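Local coordinates for DnaJ homolog subfamily C member 3 (Mus musculus, PDB 3IEG), which binds misfolded proteins through its tetratricopeptide-repeat region, the part present here, and acts as a co-chaperone and kinase inhibitor in the unfolded protein response, at residues A[216-219]-A[220-223]; A[226-229]-A[230-234]; A[129-133]-A[134-138]; A[267-270]-A[271-275]. All coordinates share one frame; numbering follows the deposited sequence.

Interaction 1: A[216-219]-A[220-223]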
ATOM      1  N   LYS A 216     -14.168   9.107   4.096  1.00 53.37           N
ATOM      2  CA  LYS A 216     -14.753   9.611   2.858  1.00 54.69           C
ATOM      3  C   LYS A 216     -15.705   8.575   2.231  1.00 55.33           C
ATOM      4  O   LYS A 216     -16.700   8.945   1.593  1.00 55.58           O
ATOM      5  CB  LYS A 216     -13.646  10.015   1.878  1.00 54.74           C
ATOM      6  CG  LYS A 216     -14.113  10.842   0.697  1.00 55.96           C
ATOM      7  CD  LYS A 216     -12.944  11.552   0.023  1.00 57.90           C
ATOM      8  CE  LYS A 216     -13.416  12.393  -1.166  1.00 58.80           C
ATOM      9  NZ  LYS A 216     -12.423  13.444  -1.543  1.00 58.98           N
ATOM     10  N   LEU A 217     -15.399   7.288   2.421  1.00 55.85           N
ATOM     11  CA  LEU A 217     -16.234   6.202   1.902  1.00 56.19           C
ATOM     12  C   LEU A 217     -17.395   5.907   2.838  1.00 56.42           C
ATOM     13  O   LEU A 217     -18.493   5.571   2.389  1.00 56.55           O
ATOM     14  CB  LEU A 217     -15.414   4.930   1.661  1.00 56.17           C
ATOM     15  CG  LEU A 217     -14.419   4.891   0.489  1.00 56.88           C
ATOM     16  CD1 LEU A 217     -13.691   3.551   0.464  1.00 56.93           C
ATOM     17  CD2 LEU A 217     -15.075   5.166  -0.874  1.00 56.94           C
ATOM     18  N   ASP A 218     -17.147   6.035   4.135  1.00 56.56           N
ATOM     19  CA  ASP A 218     -18.165   5.794   5.138  1.00 57.00           C
ATOM     20  C   ASP A 218     -17.876   6.689   6.337  1.00 57.28           C
ATOM     21  O   ASP A 218     -16.976   6.406   7.132  1.00 57.28           O
ATOM     22  CB  ASP A 218     -18.179   4.305   5.515  1.00 57.04           C
ATOM     23  CG  ASP A 218     -19.036   3.997   6.749  1.00 57.70           C
ATOM     24  OD1 ASP A 218     -19.817   4.863   7.210  1.00 58.22           O
ATOM     25  OD2 ASP A 218     -18.917   2.863   7.263  1.00 57.80           O
ATOM     26  N   GLN A 219     -18.646   7.769   6.459  1.00 57.59           N
ATOM     27  CA  GLN A 219     -18.437   8.761   7.521  1.00 58.09           C
ATOM     28  C   GLN A 219     -18.709   8.211   8.912  1.00 57.86           C
ATOM     29  O   GLN A 219     -18.141   8.698   9.893  1.00 57.93           O
ATOM     30  CB  GLN A 219     -19.293  10.015   7.300  1.00 58.41           C
ATOM     31  CG  GLN A 219     -19.028  10.736   5.991  1.00 60.34           C
ATOM     32  CD  GLN A 219     -19.892  10.204   4.861  1.00 63.23           C
ATOM     33  OE1 GLN A 219     -19.454   9.370   4.060  1.00 64.74           O
ATOM     34  NE2 GLN A 219     -21.137  10.671   4.802  1.00 64.23           N
ATOM     35  N   ASP A 220     -19.572   7.202   8.995  1.00 57.58           N
ATOM     36  CA  ASP A 220     -19.986   6.662  10.286  1.00 57.44           C
ATOM     37  C   ASP A 220     -19.118   5.511  10.802  1.00 56.97           C
ATOM     38  O   ASP A 220     -19.351   5.004  11.904  1.00 56.76           O
ATOM     39  CB  ASP A 220     -21.463   6.262  10.249  1.00 57.82           C
ATOM     40  CG  ASP A 220     -22.394   7.461  10.351  1.00 58.86           C
ATOM     41  OD1 ASP A 220     -22.305   8.194  11.361  1.00 59.40           O
ATOM     42  OD2 ASP A 220     -23.215   7.668   9.425  1.00 59.97           O
ATOM     43  N   HIS A 221     -18.106   5.121  10.027  1.00 56.54           N
ATOM     44  CA  HIS A 221     -17.222   4.020  10.415  1.00 56.13           C
ATOM     45  C   HIS A 221     -16.628   4.243  11.802  1.00 55.80           C
ATOM     46  O   HIS A 221     -15.687   5.022  11.962  1.00 56.17           O
ATOM     47  CB  HIS A 221     -16.101   3.835   9.389  1.00 56.16           C
ATOM     48  CG  HIS A 221     -15.395   2.521   9.506  1.00 55.99           C
ATOM     49  ND1 HIS A 221     -15.447   1.559   8.521  1.00 56.28           N
ATOM     50  CD2 HIS A 221     -14.646   1.999  10.504  1.00 55.77           C
ATOM     51  CE1 HIS A 221     -14.746   0.506   8.900  1.00 56.28           C
ATOM     52  NE2 HIS A 221     -14.247   0.748  10.099  1.00 56.65           N
ATOM     53  N   LYS A 222     -17.179   3.557  12.799  1.00 55.29           N
ATOM     54  CA  LYS A 222     -16.826   3.805  14.201  1.00 55.04           C
ATOM     55  C   LYS A 222     -15.340   3.675  14.518  1.00 54.22           C
ATOM     56  O   LYS A 222     -14.774   4.553  15.170  1.00 54.36           O
ATOM     57  CB  LYS A 222     -17.657   2.935  15.147  1.00 55.04           C
ATOM     58  CG  LYS A 222     -19.113   3.373  15.260  1.00 56.00           C
ATOM     59  CD  LYS A 222     -19.947   2.359  16.047  1.00 56.32           C
ATOM     60  CE  LYS A 222     -21.430   2.521  15.733  1.00 58.63           C
ATOM     61  NZ  LYS A 222     -22.278   1.601  16.550  1.00 60.18           N
ATOM     62  N   ARG A 223     -14.711   2.593  14.060  1.00 53.34           N
ATOM     63  CA  ARG A 223     -13.283   2.377  14.319  1.00 52.30           C
ATOM     64  C   ARG A 223     -12.419   3.400  13.595  1.00 51.04           C
ATOM     65  O   ARG A 223     -11.448   3.906  14.152  1.00 50.92           O
ATOM     66  CB  ARG A 223     -12.847   0.955  13.947  1.00 52.76           C
ATOM     67  CG  ARG A 223     -12.943  -0.055  15.101  1.00 54.49           C
ATOM     68  CD  ARG A 223     -11.822  -1.109  15.039  1.00 56.94           C
ATOM     69  NE  ARG A 223     -12.238  -2.391  14.457  1.00 58.73           N
ATOM     70  CZ  ARG A 223     -12.294  -2.667  13.152  1.00 59.79           C
ATOM     71  NH1 ARG A 223     -11.984  -1.754  12.245  1.00 60.73           N
ATOM     72  NH2 ARG A 223     -12.681  -3.868  12.748  1.00 60.73           N
TER
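Asp218 folds its carboxylate back over the chain that follows it, and OD1 accepts the backbone N of Asp220 at 3.0 Å, which closes an Asx turn. The side chain gets there with CG opposite the backbone N and next to the carbonyl carbon (chi1 169°), which puts OD1 within bonding distance of the Asp220 amide. The bond is bent, and the N-H approaches from above the carboxylate plane. A type I beta turn from Asp218 to His221 surrounds it; its own bond, His221 N to Asp218 O at 3.4 Å, is weak. The other oxygen, Asp218 OD2, lies 3.7 Å from His221 CB, with the carboxylate and the imidazole planes 61° apart. The two side chains cross nearly at right angles, and the side chain of His221 also touches Thr188 and Glu189 of helix 188-201. With an alanine here, the amide of Asp220 is likely to lose its side-chain acceptor, and the turn to lean more on the weak bond from His221 N to Asp218 O. The carboxylate thus serves the backbone here: it supplies an acceptor between the end of helix 204-217 and His221, the N-cap of helix 222-246.

Interaction 2: A[226-229]-A[230-234]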
ATOM      1  N   ALA A 226     -12.782   6.748  15.559  1.00 41.92           N
ATOM      2  CA  ALA A 226     -12.074   6.764  16.845  1.00 40.94           C
ATOM      3  C   ALA A 226     -10.573   6.952  16.654  1.00 40.22           C
ATOM      4  O   ALA A 226      -9.916   7.614  17.463  1.00 40.39           O
ATOM      5  CB  ALA A 226     -12.347   5.483  17.644  1.00 40.70           C
ATOM      6  N   HIS A 227     -10.048   6.354  15.586  1.00 38.83           N
ATOM      7  CA  HIS A 227      -8.643   6.441  15.262  1.00 37.24           C
ATOM      8  C   HIS A 227      -8.309   7.810  14.660  1.00 36.99           C
ATOM      9  O   HIS A 227      -7.254   8.355  14.941  1.00 37.24           O
ATOM     10  CB  HIS A 227      -8.215   5.288  14.348  1.00 36.28           C
ATOM     11  CG  HIS A 227      -6.815   5.418  13.848  1.00 34.57           C
ATOM     12  ND1 HIS A 227      -5.726   5.445  14.691  1.00 33.71           N
ATOM     13  CD2 HIS A 227      -6.325   5.580  12.596  1.00 32.61           C
ATOM     14  CE1 HIS A 227      -4.624   5.602  13.978  1.00 31.55           C
ATOM     15  NE2 HIS A 227      -4.961   5.684  12.704  1.00 30.58           N
ATOM     16  N   TYR A 228      -9.208   8.353  13.843  1.00 36.74           N
ATOM     17  CA  TYR A 228      -9.105   9.722  13.297  1.00 36.53           C
ATOM     18  C   TYR A 228      -8.863  10.746  14.399  1.00 36.98           C
ATOM     19  O   TYR A 228      -7.967  11.587  14.296  1.00 37.19           O
ATOM     20  CB  TYR A 228     -10.388  10.085  12.531  1.00 35.98           C
ATOM     21  CG  TYR A 228     -10.503  11.518  12.035  1.00 35.03           C
ATOM     22  CD1 TYR A 228      -9.609  12.025  11.102  1.00 34.87           C
ATOM     23  CD2 TYR A 228     -11.540  12.347  12.466  1.00 34.16           C
ATOM     24  CE1 TYR A 228      -9.723  13.326  10.629  1.00 34.66           C
ATOM     25  CE2 TYR A 228     -11.667  13.649  11.994  1.00 32.70           C
ATOM     26  CZ  TYR A 228     -10.753  14.129  11.082  1.00 34.08           C
ATOM     27  OH  TYR A 228     -10.845  15.407  10.608  1.00 34.01           O
ATOM     28  N   LYS A 229      -9.640  10.648  15.472  1.00 37.09           N
ATOM     29  CA  LYS A 229      -9.527  11.590  16.579  1.00 37.15           C
ATOM     30  C   LYS A 229      -8.158  11.508  17.231  1.00 36.83           C
ATOM     31  O   LYS A 229      -7.595  12.535  17.624  1.00 36.99           O
ATOM     32  CB  LYS A 229     -10.645  11.377  17.601  1.00 37.33           C
ATOM     33  CG  LYS A 229     -12.041  11.543  17.005  1.00 38.50           C
ATOM     34  CD  LYS A 229     -13.101  11.806  18.058  1.00 42.12           C
ATOM     35  CE  LYS A 229     -13.451  10.577  18.877  1.00 43.85           C
ATOM     36  NZ  LYS A 229     -14.702  10.817  19.671  1.00 46.14           N
ATOM     37  N   GLN A 230      -7.622  10.291  17.317  1.00 36.44           N
ATOM     38  CA  GLN A 230      -6.300  10.051  17.893  1.00 36.20           C
ATOM     39  C   GLN A 230      -5.172  10.594  17.010  1.00 36.24           C
ATOM     40  O   GLN A 230      -4.344  11.359  17.490  1.00 36.24           O
ATOM     41  CB  GLN A 230      -6.094   8.567  18.192  1.00 36.03           C
ATOM     42  CG  GLN A 230      -4.682   8.191  18.620  1.00 36.27           C
ATOM     43  CD  GLN A 230      -4.334   8.638  20.036  1.00 37.48           C
ATOM     44  OE1 GLN A 230      -5.143   9.268  20.720  1.00 38.95           O
ATOM     45  NE2 GLN A 230      -3.126   8.308  20.484  1.00 36.21           N
ATOM     46  N   VAL A 231      -5.140  10.215  15.732  1.00 36.24           N
ATOM     47  CA  VAL A 231      -4.089  10.718  14.839  1.00 36.50           C
ATOM     48  C   VAL A 231      -4.207  12.208  14.633  1.00 36.75           C
ATOM     49  O   VAL A 231      -3.201  12.884  14.610  1.00 36.86           O
ATOM     50  CB  VAL A 231      -4.023  10.050  13.415  1.00 36.69           C
ATOM     51  CG1 VAL A 231      -2.770   9.213  13.254  1.00 36.25           C
ATOM     52  CG2 VAL A 231      -5.296   9.291  13.052  1.00 36.11           C
ATOM     53  N   LYS A 232      -5.432  12.716  14.475  1.00 37.41           N
ATOM     54  CA  LYS A 232      -5.640  14.150  14.254  1.00 37.80           C
ATOM     55  C   LYS A 232      -4.933  14.954  15.348  1.00 38.51           C
ATOM     56  O   LYS A 232      -4.126  15.844  15.032  1.00 38.38           O
ATOM     57  CB  LYS A 232      -7.121  14.504  14.184  1.00 37.40           C
ATOM     58  CG  LYS A 232      -7.426  15.761  13.398  1.00 37.26           C
ATOM     59  CD  LYS A 232      -8.858  16.206  13.648  1.00 37.65           C
ATOM     60  CE  LYS A 232      -9.065  17.683  13.393  1.00 36.50           C
ATOM     61  NZ  LYS A 232      -9.222  17.945  11.944  1.00 38.02           N
ATOM     62  N   LYS A 233      -5.207  14.603  16.611  1.00 38.79           N
ATOM     63  CA  LYS A 233      -4.560  15.222  17.771  1.00 39.95           C
ATOM     64  C   LYS A 233      -3.046  15.012  17.791  1.00 39.45           C
ATOM     65  O   LYS A 233      -2.283  15.965  17.917  1.00 39.89           O
ATOM     66  CB  LYS A 233      -5.144  14.678  19.074  1.00 39.88           C
ATOM     67  CG  LYS A 233      -6.499  15.268  19.478  1.00 41.92           C
ATOM     68  CD  LYS A 233      -7.086  14.538  20.711  1.00 42.34           C
ATOM     69  CE  LYS A 233      -6.171  14.679  21.936  1.00 45.94           C
ATOM     70  NZ  LYS A 233      -6.843  14.192  23.175  1.00 48.49           N
ATOM     71  N   LEU A 234      -2.618  13.761  17.673  1.00 38.91           N
ATOM     72  CA  LEU A 234      -1.211  13.433  17.698  1.00 38.36           C
ATOM     73  C   LEU A 234      -0.473  14.161  16.589  1.00 38.37           C
ATOM     74  O   LEU A 234       0.665  14.581  16.765  1.00 38.93           O
ATOM     75  CB  LEU A 234      -1.029  11.929  17.560  1.00 38.12           C
ATOM     76  CG  LEU A 234       0.283  11.248  17.969  1.00 38.32           C
ATOM     77  CD1 LEU A 234       1.163  11.037  16.765  1.00 39.31           C
ATOM     78  CD2 LEU A 234       1.040  11.948  19.116  1.00 37.12           C
TER
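The hydroxyl of Tyr228 accepts from two cationic groups: Lys232 NZ, 3.3 Å from Tyr228 OH, and Arg212 NH1 from helix 204-217. Lys232 reaches it by running alongside the tyrosine in the same direction. Its chain is extended until the last torsion (chi4 80°), where it bends and brings NZ round to the oxygen. On the way Lys232 CD passes 3.8 Å from Tyr228 CZ, so the aliphatic part of the lysine lies against the hydroxyl end of the ring. Two positive neighbours would probably pull electron density toward the phenol oxygen and make its proton somewhat easier to lose. The backbone ties the same pair, with Lys232 N 2.8 Å from Tyr228 O. His227 and Val231 form the next i, i+4 pair round the helix. Val231 CG2 sits over one face of the imidazole, 3.8 Å from its centroid and 17° off the normal, a CH-pi contact; because that methyl is modelled too near the His227 carbonyl, its exact place is doubtful. The ring is fixed from outside by Ser207 OG at NE2 and by Tyr199, which meets it edge-to-face. Gln230 also reaches Tyr199, its NE2 bonding to Tyr199 OH and to Thr263 O. Together these make one stretch of the long helix 222-246, packed on helices 188-201 and 204-217 and reaching 250-263 through Leu234, an arrangement typical of the stacked antiparallel helices of a tetratricopeptide-repeat solenoid.

Interaction 3: A[129-133]-A[134-138]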
ATOM      1  N   ASP A 129      -4.434 -23.504   4.690  1.00 39.19           N
ATOM      2  CA  ASP A 129      -3.995 -24.450   5.709  1.00 39.94           C
ATOM      3  C   ASP A 129      -2.788 -23.927   6.468  1.00 39.65           C
ATOM      4  O   ASP A 129      -2.768 -23.991   7.691  1.00 39.97           O
ATOM      5  CB  ASP A 129      -3.705 -25.836   5.117  1.00 40.48           C
ATOM      6  CG  ASP A 129      -3.047 -26.779   6.127  1.00 43.07           C
ATOM      7  OD1 ASP A 129      -3.790 -27.517   6.821  1.00 46.52           O
ATOM      8  OD2 ASP A 129      -1.794 -26.765   6.253  1.00 45.08           O
ATOM      9  N   ALA A 130      -1.794 -23.411   5.748  1.00 39.65           N
ATOM     10  CA  ALA A 130      -0.572 -22.909   6.374  1.00 39.78           C
ATOM     11  C   ALA A 130      -0.873 -21.698   7.259  1.00 40.05           C
ATOM     12  O   ALA A 130      -0.320 -21.566   8.347  1.00 40.49           O
ATOM     13  CB  ALA A 130       0.476 -22.571   5.325  1.00 39.60           C
ATOM     14  N   PHE A 131      -1.770 -20.837   6.790  1.00 40.09           N
ATOM     15  CA  PHE A 131      -2.214 -19.678   7.551  1.00 39.95           C
ATOM     16  C   PHE A 131      -2.940 -20.086   8.847  1.00 40.65           C
ATOM     17  O   PHE A 131      -2.606 -19.592   9.922  1.00 41.18           O
ATOM     18  CB  PHE A 131      -3.082 -18.754   6.682  1.00 39.07           C
ATOM     19  CG  PHE A 131      -3.410 -17.452   7.336  1.00 37.65           C
ATOM     20  CD1 PHE A 131      -2.545 -16.370   7.225  1.00 37.12           C
ATOM     21  CD2 PHE A 131      -4.584 -17.309   8.082  1.00 36.31           C
ATOM     22  CE1 PHE A 131      -2.845 -15.147   7.844  1.00 36.85           C
ATOM     23  CE2 PHE A 131      -4.891 -16.107   8.708  1.00 35.66           C
ATOM     24  CZ  PHE A 131      -4.020 -15.020   8.587  1.00 36.77           C
ATOM     25  N   ASP A 132      -3.918 -20.979   8.756  1.00 41.12           N
ATOM     26  CA  ASP A 132      -4.599 -21.467   9.952  1.00 41.93           C
ATOM     27  C   ASP A 132      -3.631 -22.088  10.949  1.00 41.68           C
ATOM     28  O   ASP A 132      -3.876 -22.074  12.151  1.00 41.62           O
ATOM     29  CB  ASP A 132      -5.689 -22.485   9.597  1.00 42.59           C
ATOM     30  CG  ASP A 132      -6.948 -21.827   9.033  1.00 45.00           C
ATOM     31  OD1 ASP A 132      -7.204 -20.634   9.336  1.00 47.36           O
ATOM     32  OD2 ASP A 132      -7.687 -22.508   8.280  1.00 48.00           O
ATOM     33  N   GLY A 133      -2.534 -22.640  10.438  1.00 41.55           N
ATOM     34  CA  GLY A 133      -1.518 -23.250  11.287  1.00 40.97           C
ATOM     35  C   GLY A 133      -0.458 -22.251  11.696  1.00 40.77           C
ATOM     36  O   GLY A 133       0.612 -22.640  12.163  1.00 41.22           O
ATOM     37  N   ALA A 134      -0.762 -20.964  11.512  1.00 40.14           N
ATOM     38  CA  ALA A 134       0.134 -19.855  11.831  1.00 39.15           C
ATOM     39  C   ALA A 134       1.541 -20.036  11.270  1.00 38.83           C
ATOM     40  O   ALA A 134       2.529 -19.605  11.874  1.00 38.84           O
ATOM     41  CB  ALA A 134       0.158 -19.579  13.325  1.00 39.08           C
ATOM     42  N   ASP A 135       1.626 -20.667  10.108  1.00 38.28           N
ATOM     43  CA  ASP A 135       2.885 -20.716   9.383  1.00 38.27           C
ATOM     44  C   ASP A 135       2.884 -19.698   8.234  1.00 37.80           C
ATOM     45  O   ASP A 135       2.616 -20.041   7.073  1.00 37.50           O
ATOM     46  CB  ASP A 135       3.169 -22.126   8.876  1.00 38.48           C
ATOM     47  CG  ASP A 135       4.562 -22.263   8.306  1.00 39.48           C
ATOM     48  OD1 ASP A 135       4.974 -23.412   8.032  1.00 41.43           O
ATOM     49  OD2 ASP A 135       5.241 -21.223   8.121  1.00 39.46           O
ATOM     50  N   TYR A 136       3.217 -18.455   8.576  1.00 36.98           N
ATOM     51  CA  TYR A 136       3.012 -17.324   7.680  1.00 36.42           C
ATOM     52  C   TYR A 136       3.969 -17.312   6.515  1.00 36.72           C
ATOM     53  O   TYR A 136       3.585 -16.918   5.412  1.00 36.56           O
ATOM     54  CB  TYR A 136       3.006 -15.996   8.455  1.00 35.79           C
ATOM     55  CG  TYR A 136       1.982 -16.036   9.555  1.00 34.97           C
ATOM     56  CD1 TYR A 136       2.362 -16.020  10.901  1.00 34.78           C
ATOM     57  CD2 TYR A 136       0.627 -16.172   9.252  1.00 34.23           C
ATOM     58  CE1 TYR A 136       1.400 -16.101  11.919  1.00 34.19           C
ATOM     59  CE2 TYR A 136      -0.338 -16.258  10.252  1.00 33.94           C
ATOM     60  CZ  TYR A 136       0.048 -16.218  11.581  1.00 34.28           C
ATOM     61  OH  TYR A 136      -0.925 -16.302  12.551  1.00 33.72           O
ATOM     62  N   THR A 137       5.198 -17.777   6.734  1.00 37.12           N
ATOM     63  CA  THR A 137       6.153 -17.876   5.624  1.00 37.88           C
ATOM     64  C   THR A 137       5.782 -18.974   4.624  1.00 37.63           C
ATOM     65  O   THR A 137       5.956 -18.799   3.423  1.00 37.98           O
ATOM     66  CB  THR A 137       7.605 -18.067   6.086  1.00 37.82           C
ATOM     67  OG1 THR A 137       7.662 -19.144   7.022  1.00 39.89           O
ATOM     68  CG2 THR A 137       8.129 -16.800   6.735  1.00 38.78           C
ATOM     69  N   ALA A 138       5.269 -20.095   5.109  1.00 37.55           N
ATOM     70  CA  ALA A 138       4.777 -21.129   4.203  1.00 37.38           C
ATOM     71  C   ALA A 138       3.611 -20.583   3.393  1.00 37.17           C
ATOM     72  O   ALA A 138       3.579 -20.733   2.177  1.00 37.26           O
ATOM     73  CB  ALA A 138       4.354 -22.368   4.971  1.00 37.52           C
TER
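Tyr136 turns the edge of its ring toward the face of Phe131 in an offset edge-to-face pair, centroids 5.4 Å apart and planes at 70°. The closest atoms are Phe131 CE1 and Tyr136 CE2, at 3.6 Å. One face of the tyrosine ring also lies over the backbone, with Ala134 C 3.9 Å above the plane at its centre. Phe131 holds CG opposite its backbone N (chi1 -172°), which swings the ring outward from the flank of the last helical turn to meet Tyr136; it also packs on Leu159, Glu162 and Cys163 of helix 154-166. Replacing Phe131 with an alanine would probably open a gap against helix 154-166 and leave the edge of Tyr136 without its aromatic partner. Across the bend, Ala130 CB and Ala138 CB meet at 3.9 Å, methyl against methyl. The chain turns through a Schellman motif: Asp135 N bonds to Ala130 O and Ala134 N to Phe131 O, both at 2.8 Å, with Ala134 at positive phi. Asp135 then starts the next helix as its N-cap, OD2 accepting Ala138 N at 3.2 Å. Such a C-cap followed directly by an N-cap makes the tight bend of a helical hairpin, here inside the fourth tetratricopeptide repeat.

Interaction 4: A[267-270]-A[271-275]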
ATOM      1  N   VAL A 267       3.402   3.305  21.374  1.00 42.73           N
ATOM      2  CA  VAL A 267       4.183   3.105  20.155  1.00 42.04           C
ATOM      3  C   VAL A 267       5.560   3.724  20.314  1.00 41.68           C
ATOM      4  O   VAL A 267       5.691   4.941  20.303  1.00 41.68           O
ATOM      5  CB  VAL A 267       3.467   3.704  18.932  1.00 41.99           C
ATOM      6  CG1 VAL A 267       4.258   3.435  17.668  1.00 42.23           C
ATOM      7  CG2 VAL A 267       2.056   3.135  18.812  1.00 41.54           C
ATOM      8  N   ALA A 268       6.575   2.871  20.448  1.00 41.46           N
ATOM      9  CA  ALA A 268       7.953   3.289  20.760  1.00 41.23           C
ATOM     10  C   ALA A 268       8.502   4.415  19.877  1.00 40.86           C
ATOM     11  O   ALA A 268       9.204   5.310  20.351  1.00 40.98           O
ATOM     12  CB  ALA A 268       8.900   2.086  20.745  1.00 41.25           C
ATOM     13  N   GLU A 269       8.155   4.368  18.600  1.00 40.26           N
ATOM     14  CA  GLU A 269       8.634   5.334  17.630  1.00 39.53           C
ATOM     15  C   GLU A 269       8.302   6.779  17.998  1.00 38.93           C
ATOM     16  O   GLU A 269       9.065   7.684  17.674  1.00 38.88           O
ATOM     17  CB  GLU A 269       8.076   4.988  16.246  1.00 39.67           C
ATOM     18  CG  GLU A 269       8.563   5.868  15.095  1.00 39.93           C
ATOM     19  CD  GLU A 269      10.056   5.739  14.819  1.00 40.90           C
ATOM     20  OE1 GLU A 269      10.690   4.755  15.286  1.00 40.01           O
ATOM     21  OE2 GLU A 269      10.585   6.632  14.118  1.00 40.64           O
ATOM     22  N   TYR A 270       7.172   7.002  18.663  1.00 38.00           N
ATOM     23  CA  TYR A 270       6.781   8.368  18.994  1.00 37.19           C
ATOM     24  C   TYR A 270       7.543   8.924  20.183  1.00 37.48           C
ATOM     25  O   TYR A 270       7.802  10.120  20.224  1.00 37.73           O
ATOM     26  CB  TYR A 270       5.262   8.529  19.163  1.00 36.52           C
ATOM     27  CG  TYR A 270       4.514   8.293  17.884  1.00 35.24           C
ATOM     28  CD1 TYR A 270       3.788   7.125  17.691  1.00 35.12           C
ATOM     29  CD2 TYR A 270       4.574   9.208  16.840  1.00 34.77           C
ATOM     30  CE1 TYR A 270       3.113   6.880  16.491  1.00 34.38           C
ATOM     31  CE2 TYR A 270       3.909   8.970  15.634  1.00 35.17           C
ATOM     32  CZ  TYR A 270       3.179   7.801  15.472  1.00 34.47           C
ATOM     33  OH  TYR A 270       2.517   7.554  14.292  1.00 34.72           O
ATOM     34  N   THR A 271       7.921   8.082  21.143  1.00 37.70           N
ATOM     35  CA  THR A 271       8.793   8.579  22.208  1.00 38.09           C
ATOM     36  C   THR A 271      10.216   8.795  21.674  1.00 37.67           C
ATOM     37  O   THR A 271      10.790   9.858  21.895  1.00 37.85           O
ATOM     38  CB  THR A 271       8.775   7.749  23.547  1.00 38.23           C
ATOM     39  OG1 THR A 271       9.675   6.637  23.470  1.00 40.57           O
ATOM     40  CG2 THR A 271       7.372   7.270  23.907  1.00 38.25           C
ATOM     41  N   VAL A 272      10.756   7.818  20.946  1.00 37.10           N
ATOM     42  CA  VAL A 272      12.126   7.909  20.400  1.00 36.95           C
ATOM     43  C   VAL A 272      12.312   9.147  19.516  1.00 36.31           C
ATOM     44  O   VAL A 272      13.299   9.877  19.650  1.00 36.50           O
ATOM     45  CB  VAL A 272      12.535   6.643  19.584  1.00 36.86           C
ATOM     46  CG1 VAL A 272      13.979   6.740  19.155  1.00 37.13           C
ATOM     47  CG2 VAL A 272      12.329   5.375  20.402  1.00 37.86           C
ATOM     48  N   ARG A 273      11.355   9.377  18.623  1.00 35.51           N
ATOM     49  CA  ARG A 273      11.414  10.502  17.710  1.00 35.00           C
ATOM     50  C   ARG A 273      11.228  11.808  18.471  1.00 34.98           C
ATOM     51  O   ARG A 273      11.894  12.792  18.172  1.00 34.84           O
ATOM     52  CB  ARG A 273      10.362  10.360  16.611  1.00 34.64           C
ATOM     53  CG  ARG A 273      10.826  10.780  15.227  1.00 34.32           C
ATOM     54  CD  ARG A 273      11.634   9.680  14.535  1.00 31.92           C
ATOM     55  NE  ARG A 273      13.024   9.730  14.953  1.00 31.11           N
ATOM     56  CZ  ARG A 273      13.778   8.676  15.225  1.00 29.45           C
ATOM     57  NH1 ARG A 273      13.297   7.450  15.132  1.00 28.99           N
ATOM     58  NH2 ARG A 273      15.022   8.857  15.611  1.00 29.93           N
ATOM     59  N   SER A 274      10.333  11.801  19.462  1.00 35.04           N
ATOM     60  CA  SER A 274      10.112  12.970  20.316  1.00 35.22           C
ATOM     61  C   SER A 274      11.342  13.309  21.144  1.00 35.32           C
ATOM     62  O   SER A 274      11.711  14.478  21.252  1.00 35.55           O
ATOM     63  CB  SER A 274       8.901  12.779  21.225  1.00 35.00           C
ATOM     64  OG  SER A 274       7.710  12.782  20.455  1.00 35.60           O
ATOM     65  N   LYS A 275      11.977  12.290  21.714  1.00 35.37           N
ATOM     66  CA  LYS A 275      13.202  12.486  22.470  1.00 35.67           C
ATOM     67  C   LYS A 275      14.289  13.089  21.597  1.00 35.02           C
ATOM     68  O   LYS A 275      14.978  14.018  22.023  1.00 35.09           O
ATOM     69  CB  LYS A 275      13.679  11.180  23.102  1.00 35.87           C
ATOM     70  CG  LYS A 275      13.120  10.913  24.503  1.00 36.85           C
ATOM     71  CD  LYS A 275      13.768   9.664  25.109  1.00 37.42           C
ATOM     72  CE  LYS A 275      13.081   9.229  26.408  1.00 40.96           C
ATOM     73  NZ  LYS A 275      13.862   8.146  27.081  1.00 42.58           N
TER
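The opening turns of helix 268-284 carry an i, i+4 salt bridge on one side, Glu269 OE2 to Arg273 NH1 at 3.0 Å. The arginine offers its N-H in the guanidinium plane, nearly straight, but meets the oxygen from above the carboxylate plane, the two planes being 41° apart. Both chains bend to meet: Glu269 turns at chi2 (65°), Arg273 at chi2 and again at chi3. Arg273 CD also lies against the carboxylate, 3.3 Å from Glu269 OE2. The guanidinium has more acid around it, with NH2 bridged to Glu276 and Glu302, so its positive charge is probably shared among three carboxylates. Elsewhere on this turn Tyr270 O accepts two bonds from one residue, Ser274 OG at 2.7 Å and Ser274 N at 3.1 Å. The hydroxyl comes in almost in line with the carbonyl because OG stands beside the serine's own N (chi1 -69°), and this bond satisfies the hydroxyl of a buried side chain. Val272 N continues the helical pattern to Ala268 O at 3.0 Å. Ser274 and Thr271 pack on helix 250-263, Tyr270 reaches Tyr199 of helix 188-201, its OH bonding to that residue's carbonyl, and Lys275 stretches out to helix 288-301.

Overall arrangement
Interactions 1 and 2 follow one another on the chain, their centres about 14 Å apart: the turn at 216-223 launches helix 222-246, and 226-234 lies further along it. Interaction 4 opens helix 268-284 with its centre about 17 Å from that of interaction 2, and the two touch where Leu234 CD1 packs 3.6 Å from Tyr270 CE2. Tyr199 also joins them, bonded to Gln230 in one and Tyr270 in the other. Interaction 3, in the fourth repeat, stands apart, its centre about 32 to 34 Å from the centres of the other three. The groove for misfolded proteins belongs to the first two repeats, and none of the four contacts lies in those.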